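Local coordinates for dihydrolipoyl dehydrogenase (Elizabethkingia anophelis NUHP1, PDB 6UZI), which probably oxidises the dihydrolipoyl groups of lipoyl-bearing proteins with NAD(+), passing the electrons through a bound FAD and a redox-active disulfide, at residues D307-N312 against G336-E341; L33-V38 against T342-K347. All blocks are in the same frame, centred on the assembly; numbering follows the deposited sequence.

Interaction 1: residues D307-N312 against G336-E341; sequences DHLQTN and GVFVAE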
ATOM      1  N   ASP A 307       1.511  30.821 -15.812  1.00 53.29           N
ATOM      2  CA  ASP A 307       1.879  29.446 -16.131  1.00 61.46           C
ATOM      3  C   ASP A 307       3.157  29.015 -15.421  1.00 55.82           C
ATOM      4  O   ASP A 307       3.327  27.829 -15.123  1.00 60.16           O
ATOM      5  CB  ASP A 307       2.036  29.288 -17.641  1.00 76.06           C
ATOM      6  CG  ASP A 307       0.708  29.227 -18.354  1.00 88.87           C
ATOM      7  OD1 ASP A 307      -0.329  29.127 -17.660  1.00 93.85           O
ATOM      8  OD2 ASP A 307       0.699  29.275 -19.601  1.00 91.89           O
ATOM      9  N   HIS A 308       4.060  29.954 -15.138  1.00 49.80           N
ATOM     10  CA  HIS A 308       5.327  29.650 -14.491  1.00 51.35           C
ATOM     11  C   HIS A 308       5.308  29.942 -12.998  1.00 46.60           C
ATOM     12  O   HIS A 308       6.374  30.121 -12.401  1.00 44.29           O
ATOM     13  CB  HIS A 308       6.463  30.425 -15.159  1.00 61.22           C
ATOM     14  CG  HIS A 308       6.598  30.154 -16.625  1.00 67.23           C
ATOM     15  ND1 HIS A 308       5.814  30.777 -17.570  1.00 71.46           N
ATOM     16  CD2 HIS A 308       7.425  29.327 -17.306  1.00 66.70           C
ATOM     17  CE1 HIS A 308       6.154  30.348 -18.772  1.00 73.42           C
ATOM     18  NE2 HIS A 308       7.130  29.468 -18.639  1.00 71.28           N
ATOM     19  N   LEU A 309       4.121  29.975 -12.385  1.00 43.62           N
ATOM     20  CA  LEU A 309       3.955  30.315 -10.971  1.00 37.87           C
ATOM     21  C   LEU A 309       4.574  31.673 -10.637  1.00 46.19           C
ATOM     22  O   LEU A 309       5.023  31.910  -9.511  1.00 43.60           O
ATOM     23  CB  LEU A 309       4.538  29.215 -10.081  1.00 26.66           C
ATOM     24  CG  LEU A 309       3.812  27.877 -10.220  1.00 30.51           C
ATOM     25  CD1 LEU A 309       4.477  26.794  -9.386  1.00 25.39           C
ATOM     26  CD2 LEU A 309       2.373  28.053  -9.797  1.00 28.55           C
ATOM     27  N   GLN A 310       4.558  32.582 -11.609  1.00 50.24           N
ATOM     28  CA  GLN A 310       5.160  33.902 -11.501  1.00 49.73           C
ATOM     29  C   GLN A 310       4.096  34.931 -11.138  1.00 48.72           C
ATOM     30  O   GLN A 310       2.983  34.897 -11.675  1.00 51.47           O
ATOM     31  CB  GLN A 310       5.812  34.281 -12.832  1.00 54.40           C
ATOM     32  CG  GLN A 310       7.010  35.196 -12.755  1.00 57.87           C
ATOM     33  CD  GLN A 310       7.552  35.509 -14.139  1.00 54.50           C
ATOM     34  OE1 GLN A 310       6.970  35.104 -15.146  1.00 45.74           O
ATOM     35  NE2 GLN A 310       8.677  36.212 -14.196  1.00 53.09           N
ATOM     36  N   THR A 311       4.439  35.842 -10.227  1.00 40.98           N
ATOM     37  CA  THR A 311       3.549  36.948  -9.888  1.00 40.96           C
ATOM     38  C   THR A 311       3.652  38.038 -10.951  1.00 47.96           C
ATOM     39  O   THR A 311       4.336  37.894 -11.967  1.00 64.45           O
ATOM     40  CB  THR A 311       3.881  37.531  -8.517  1.00 30.28           C
ATOM     41  OG1 THR A 311       5.092  38.288  -8.602  1.00 47.62           O
ATOM     42  CG2 THR A 311       4.071  36.435  -7.503  1.00 28.56           C
ATOM     43  N   ASN A 312       2.958  39.152 -10.721  1.00 35.26           N
ATOM     44  CA  ASN A 312       3.093  40.277 -11.639  1.00 37.92           C
ATOM     45  C   ASN A 312       4.474  40.920 -11.534  1.00 42.20           C
ATOM     46  O   ASN A 312       4.930  41.568 -12.484  1.00 43.92           O
ATOM     47  CB  ASN A 312       1.990  41.304 -11.400  1.00 38.30           C
ATOM     48  CG  ASN A 312       1.857  41.704  -9.949  1.00 42.29           C
ATOM     49  OD1 ASN A 312       2.102  40.917  -9.037  1.00 50.51           O
ATOM     50  ND2 ASN A 312       1.497  42.956  -9.732  1.00 39.12           N
ATOM     51  N   GLY A 336       7.222  23.855  -5.701  1.00 37.37           N
ATOM     52  CA  GLY A 336       8.525  24.345  -5.278  1.00 26.39           C
ATOM     53  C   GLY A 336       9.647  23.878  -6.187  1.00 31.20           C
ATOM     54  O   GLY A 336      10.504  24.672  -6.587  1.00 29.18           O
ATOM     55  N   VAL A 337       9.639  22.589  -6.550  1.00 30.53           N
ATOM     56  CA  VAL A 337      10.623  22.073  -7.499  1.00 35.89           C
ATOM     57  C   VAL A 337      10.456  22.742  -8.857  1.00 35.76           C
ATOM     58  O   VAL A 337      11.436  23.004  -9.566  1.00 37.75           O
ATOM     59  CB  VAL A 337      10.507  20.542  -7.615  1.00 32.93           C
ATOM     60  CG1 VAL A 337      11.463  20.024  -8.669  1.00 30.15           C
ATOM     61  CG2 VAL A 337      10.785  19.893  -6.275  1.00 41.58           C
ATOM     62  N   PHE A 338       9.212  23.035  -9.234  1.00 39.51           N
ATOM     63  CA  PHE A 338       8.947  23.690 -10.508  1.00 38.52           C
ATOM     64  C   PHE A 338       9.604  25.065 -10.559  1.00 40.15           C
ATOM     65  O   PHE A 338      10.283  25.404 -11.537  1.00 46.05           O
ATOM     66  CB  PHE A 338       7.436  23.798 -10.734  1.00 27.76           C
ATOM     67  CG  PHE A 338       7.056  24.480 -12.023  1.00 29.25           C
ATOM     68  CD1 PHE A 338       6.809  23.735 -13.167  1.00 38.98           C
ATOM     69  CD2 PHE A 338       6.940  25.864 -12.092  1.00 29.56           C
ATOM     70  CE1 PHE A 338       6.457  24.360 -14.361  1.00 42.43           C
ATOM     71  CE2 PHE A 338       6.594  26.491 -13.281  1.00 31.81           C
ATOM     72  CZ  PHE A 338       6.350  25.740 -14.414  1.00 33.16           C
ATOM     73  N   VAL A 339       9.409  25.875  -9.512  1.00 28.62           N
ATOM     74  CA  VAL A 339       9.964  27.227  -9.537  1.00 40.44           C
ATOM     75  C   VAL A 339      11.489  27.186  -9.543  1.00 46.21           C
ATOM     76  O   VAL A 339      12.138  27.900 -10.321  1.00 37.63           O
ATOM     77  CB  VAL A 339       9.419  28.060  -8.363  1.00 40.64           C
ATOM     78  CG1 VAL A 339      10.183  29.361  -8.247  1.00 44.60           C
ATOM     79  CG2 VAL A 339       7.944  28.363  -8.578  1.00 40.67           C
ATOM     80  N   ALA A 340      12.082  26.318  -8.719  1.00 41.22           N
ATOM     81  CA  ALA A 340      13.538  26.235  -8.659  1.00 37.23           C
ATOM     82  C   ALA A 340      14.125  25.884 -10.020  1.00 42.28           C
ATOM     83  O   ALA A 340      15.087  26.513 -10.476  1.00 45.06           O
ATOM     84  CB  ALA A 340      13.966  25.208  -7.608  1.00 29.86           C
ATOM     85  N   GLU A 341      13.553  24.883 -10.693  1.00 37.48           N
ATOM     86  CA  GLU A 341      14.067  24.511 -12.006  1.00 40.59           C
ATOM     87  C   GLU A 341      13.798  25.600 -13.035  1.00 44.52           C
ATOM     88  O   GLU A 341      14.636  25.844 -13.912  1.00 44.02           O
ATOM     89  CB  GLU A 341      13.457  23.176 -12.431  1.00 37.69           C
ATOM     90  CG  GLU A 341      14.017  22.006 -11.646  1.00 35.86           C
ATOM     91  CD  GLU A 341      13.284  20.717 -11.896  1.00 36.03           C
ATOM     92  OE1 GLU A 341      12.469  20.675 -12.835  1.00 50.57           O
ATOM     93  OE2 GLU A 341      13.524  19.744 -11.149  1.00 35.94           O
TER

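Interaction 2: residues L33-V38 against T342-K347; sequences LGFKTV and TLAGEK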
ATOM      1  N   LEU A  33      20.537  23.335  -7.398  1.00 41.88           N
ATOM      2  CA  LEU A  33      20.802  23.940  -8.696  1.00 39.10           C
ATOM      3  C   LEU A  33      21.878  25.018  -8.636  1.00 50.07           C
ATOM      4  O   LEU A  33      22.239  25.574  -9.675  1.00 52.25           O
ATOM      5  CB  LEU A  33      19.507  24.504  -9.287  1.00 37.61           C
ATOM      6  CG  LEU A  33      18.475  23.418  -9.629  1.00 43.29           C
ATOM      7  CD1 LEU A  33      17.087  23.996  -9.840  1.00 46.54           C
ATOM      8  CD2 LEU A  33      18.902  22.637 -10.862  1.00 41.68           C
ATOM      9  N   GLY A  34      22.409  25.315  -7.453  1.00 51.07           N
ATOM     10  CA  GLY A  34      23.548  26.195  -7.315  1.00 47.73           C
ATOM     11  C   GLY A  34      23.263  27.586  -6.792  1.00 51.02           C
ATOM     12  O   GLY A  34      24.193  28.402  -6.727  1.00 41.86           O
ATOM     13  N   PHE A  35      22.039  27.864  -6.355  1.00 38.81           N
ATOM     14  CA  PHE A  35      21.694  29.189  -5.868  1.00 36.97           C
ATOM     15  C   PHE A  35      22.124  29.339  -4.419  1.00 39.63           C
ATOM     16  O   PHE A  35      22.041  28.389  -3.635  1.00 36.52           O
ATOM     17  CB  PHE A  35      20.187  29.414  -5.960  1.00 38.40           C
ATOM     18  CG  PHE A  35      19.661  29.497  -7.357  1.00 39.38           C
ATOM     19  CD1 PHE A  35      20.055  30.523  -8.199  1.00 39.53           C
ATOM     20  CD2 PHE A  35      18.769  28.549  -7.829  1.00 37.34           C
ATOM     21  CE1 PHE A  35      19.560  30.614  -9.483  1.00 38.57           C
ATOM     22  CE2 PHE A  35      18.276  28.628  -9.113  1.00 43.43           C
ATOM     23  CZ  PHE A  35      18.673  29.665  -9.944  1.00 46.29           C
ATOM     24  N   LYS A  36      22.586  30.538  -4.066  1.00 38.24           N
ATOM     25  CA  LYS A  36      22.764  30.893  -2.662  1.00 39.30           C
ATOM     26  C   LYS A  36      21.375  31.163  -2.106  1.00 40.05           C
ATOM     27  O   LYS A  36      20.731  32.144  -2.488  1.00 35.81           O
ATOM     28  CB  LYS A  36      23.670  32.107  -2.500  1.00 42.52           C
ATOM     29  CG  LYS A  36      24.231  32.248  -1.092  1.00 45.34           C
ATOM     30  CD  LYS A  36      24.450  33.702  -0.712  1.00 54.14           C
ATOM     31  CE  LYS A  36      25.233  33.840   0.585  1.00 53.62           C
ATOM     32  NZ  LYS A  36      26.644  34.255   0.318  1.00 62.49           N
ATOM     33  N   THR A  37      20.900  30.283  -1.230  1.00 35.55           N
ATOM     34  CA  THR A  37      19.495  30.250  -0.851  1.00 37.94           C
ATOM     35  C   THR A  37      19.306  30.497   0.640  1.00 43.92           C
ATOM     36  O   THR A  37      20.077  30.008   1.472  1.00 54.18           O
ATOM     37  CB  THR A  37      18.878  28.907  -1.238  1.00 34.19           C
ATOM     38  OG1 THR A  37      19.221  28.612  -2.594  1.00 45.60           O
ATOM     39  CG2 THR A  37      17.368  28.959  -1.117  1.00 29.01           C
ATOM     40  N   VAL A  38      18.266  31.246   0.972  1.00 40.58           N
ATOM     41  CA  VAL A  38      17.886  31.488   2.354  1.00 46.64           C
ATOM     42  C   VAL A  38      16.403  31.177   2.499  1.00 43.49           C
ATOM     43  O   VAL A  38      15.617  31.388   1.567  1.00 39.19           O
ATOM     44  CB  VAL A  38      18.198  32.938   2.791  1.00 46.63           C
ATOM     45  CG1 VAL A  38      17.472  33.939   1.904  1.00 50.41           C
ATOM     46  CG2 VAL A  38      17.841  33.150   4.255  1.00 42.35           C
ATOM     47  N   THR A 342      12.669  26.301 -12.907  1.00 38.55           N
ATOM     48  CA  THR A 342      12.400  27.438 -13.778  1.00 39.93           C
ATOM     49  C   THR A 342      13.429  28.541 -13.565  1.00 41.67           C
ATOM     50  O   THR A 342      13.927  29.130 -14.530  1.00 39.71           O
ATOM     51  CB  THR A 342      10.981  27.956 -13.524  1.00 46.39           C
ATOM     52  OG1 THR A 342      10.030  27.064 -14.119  1.00 51.83           O
ATOM     53  CG2 THR A 342      10.793  29.371 -14.083  1.00 35.31           C
ATOM     54  N   LEU A 343      13.771  28.825 -12.305  1.00 48.36           N
ATOM     55  CA  LEU A 343      14.787  29.832 -12.016  1.00 41.42           C
ATOM     56  C   LEU A 343      16.134  29.454 -12.604  1.00 37.19           C
ATOM     57  O   LEU A 343      16.964  30.329 -12.873  1.00 43.46           O
ATOM     58  CB  LEU A 343      14.920  30.028 -10.505  1.00 41.39           C
ATOM     59  CG  LEU A 343      13.788  30.783  -9.823  1.00 30.80           C
ATOM     60  CD1 LEU A 343      13.966  30.754  -8.320  1.00 29.58           C
ATOM     61  CD2 LEU A 343      13.800  32.189 -10.342  1.00 31.45           C
ATOM     62  N   ALA A 344      16.374  28.165 -12.797  1.00 44.23           N
ATOM     63  CA  ALA A 344      17.636  27.679 -13.328  1.00 44.40           C
ATOM     64  C   ALA A 344      17.667  27.641 -14.851  1.00 47.32           C
ATOM     65  O   ALA A 344      18.652  27.160 -15.420  1.00 46.74           O
ATOM     66  CB  ALA A 344      17.933  26.288 -12.768  1.00 41.24           C
ATOM     67  N   GLY A 345      16.616  28.120 -15.521  1.00 50.09           N
ATOM     68  CA  GLY A 345      16.577  28.152 -16.968  1.00 50.18           C
ATOM     69  C   GLY A 345      16.002  26.922 -17.634  1.00 51.95           C
ATOM     70  O   GLY A 345      16.042  26.830 -18.869  1.00 52.74           O
ATOM     71  N   GLU A 346      15.501  25.965 -16.858  1.00 48.96           N
ATOM     72  CA  GLU A 346      14.877  24.766 -17.386  1.00 46.34           C
ATOM     73  C   GLU A 346      13.405  25.024 -17.704  1.00 51.56           C
ATOM     74  O   GLU A 346      12.866  26.112 -17.472  1.00 43.52           O
ATOM     75  CB  GLU A 346      15.039  23.611 -16.403  1.00 44.99           C
ATOM     76  CG  GLU A 346      16.480  23.158 -16.220  1.00 51.66           C
ATOM     77  CD  GLU A 346      16.642  22.084 -15.150  1.00 60.30           C
ATOM     78  OE1 GLU A 346      15.634  21.450 -14.762  1.00 64.24           O
ATOM     79  OE2 GLU A 346      17.791  21.848 -14.723  1.00 63.57           O
ATOM     80  N   LYS A 347      12.764  24.019 -18.297  1.00 57.07           N
ATOM     81  CA  LYS A 347      11.364  24.098 -18.711  1.00 54.16           C
ATOM     82  C   LYS A 347      10.584  22.928 -18.113  1.00 52.65           C
ATOM     83  O   LYS A 347      10.231  21.976 -18.819  1.00 55.52           O
ATOM     84  CB  LYS A 347      11.259  24.121 -20.239  1.00 49.79           C
TER

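Interaction 1: residues D307-N312 against G336-E341
Phe338 meets the backbone of His308 with the outer atoms of its ring: CE2 lies 3.6 Å from His308 CA, at the ring edge and near its plane. The CB of Phe338 points toward the loop, and CG stands anti to the backbone N (chi1 179°). CZ, the outermost ring atom, packs 3.7 Å from Asp307 O, approached obliquely. Leu309 packs nearer the root of the ring, its CD1 3.8 Å from Phe338 CD2. The same leucine also packs on Val339, whose CG2 sits 3.8 Å from Leu309 CB and 3.9 Å from Leu309 CD1, so one methyl group touches both the base and a branch of Leu309. The CB of Leu309 points toward the helix.

In the second shell, Asn306 OD1 accepts the amides of both His308 and Gln310, bracketing Leu309, which itself bonds through its backbone to Ala318 of strand 316-318. Val339 reaches Tyr317 and Ile319 as well. With strand 316-318 at the edge of the parallel five-stranded sheet, this apolar packing of the loop before it on helix 329-343 belongs to the Rossmann-type FAD-binding fold of the pyridine nucleotide-disulfide oxidoreductase family.

Interaction 2: residues L33-V38 against T342-K347
Leu33 and Ala344 pack where two helices end, and both ends are Schellman motifs: helix 21-32 terminates before Gly34 and helix 329-343 before Gly345, each glycine with positive phi (105° and 90°). Helix 21-32 belongs to the Rossmann-type βαβ unit of the FAD-binding fold, running from strand 14-17 to strand 37-41, so the contact joins the turn of that crossover to the exit of a helix from much later in the chain.

From CB, the side chain of Phe35 heads toward the segment 342-347, with CG anti to the carbonyl carbon (chi1 -68°). Beyond CG the ring presents one corner. CE2 comes 3.9 Å from Leu343 CB, and CZ, at the tip, is 3.8 Å from that same CB. The carbonyl of Leu343 lies at the ring edge, near its plane, its O 3.5 Å from Phe35 CZ; the amide N of Ala344 also lies at the edge, in the ring plane. Away from this segment, Phe35 also rests on Cys30 of helix 21-32 and on Val14, which Leu343 touches as well.

The two branches of Leu33 part: CD1 meets the methyl of Ala344, and CD2 lies 4.1 Å from Glu346 OE2.

Read from the N terminus, the chain first leaves helix 21-32 through residues 33-38 and enters strand 37-41. About three hundred residues later the segment 342-347 returns to that turn, and interaction 2 closes the long loop. Interaction 1 falls entirely within it: its two segments are separated by 23 residues, which include strand 316-318 and the start of helix 329-343. That helix serves both contacts, meeting the loop before strand 316-318 in interaction 1 and the 33-38 turn at its C-terminal end. The contact centres are 11 Å apart, and Ala340 O lies 3.3 Å from Leu33 CD1. Together they join the turn after helix 21-32 and the loop leading into strand 316-318 to helix 329-343.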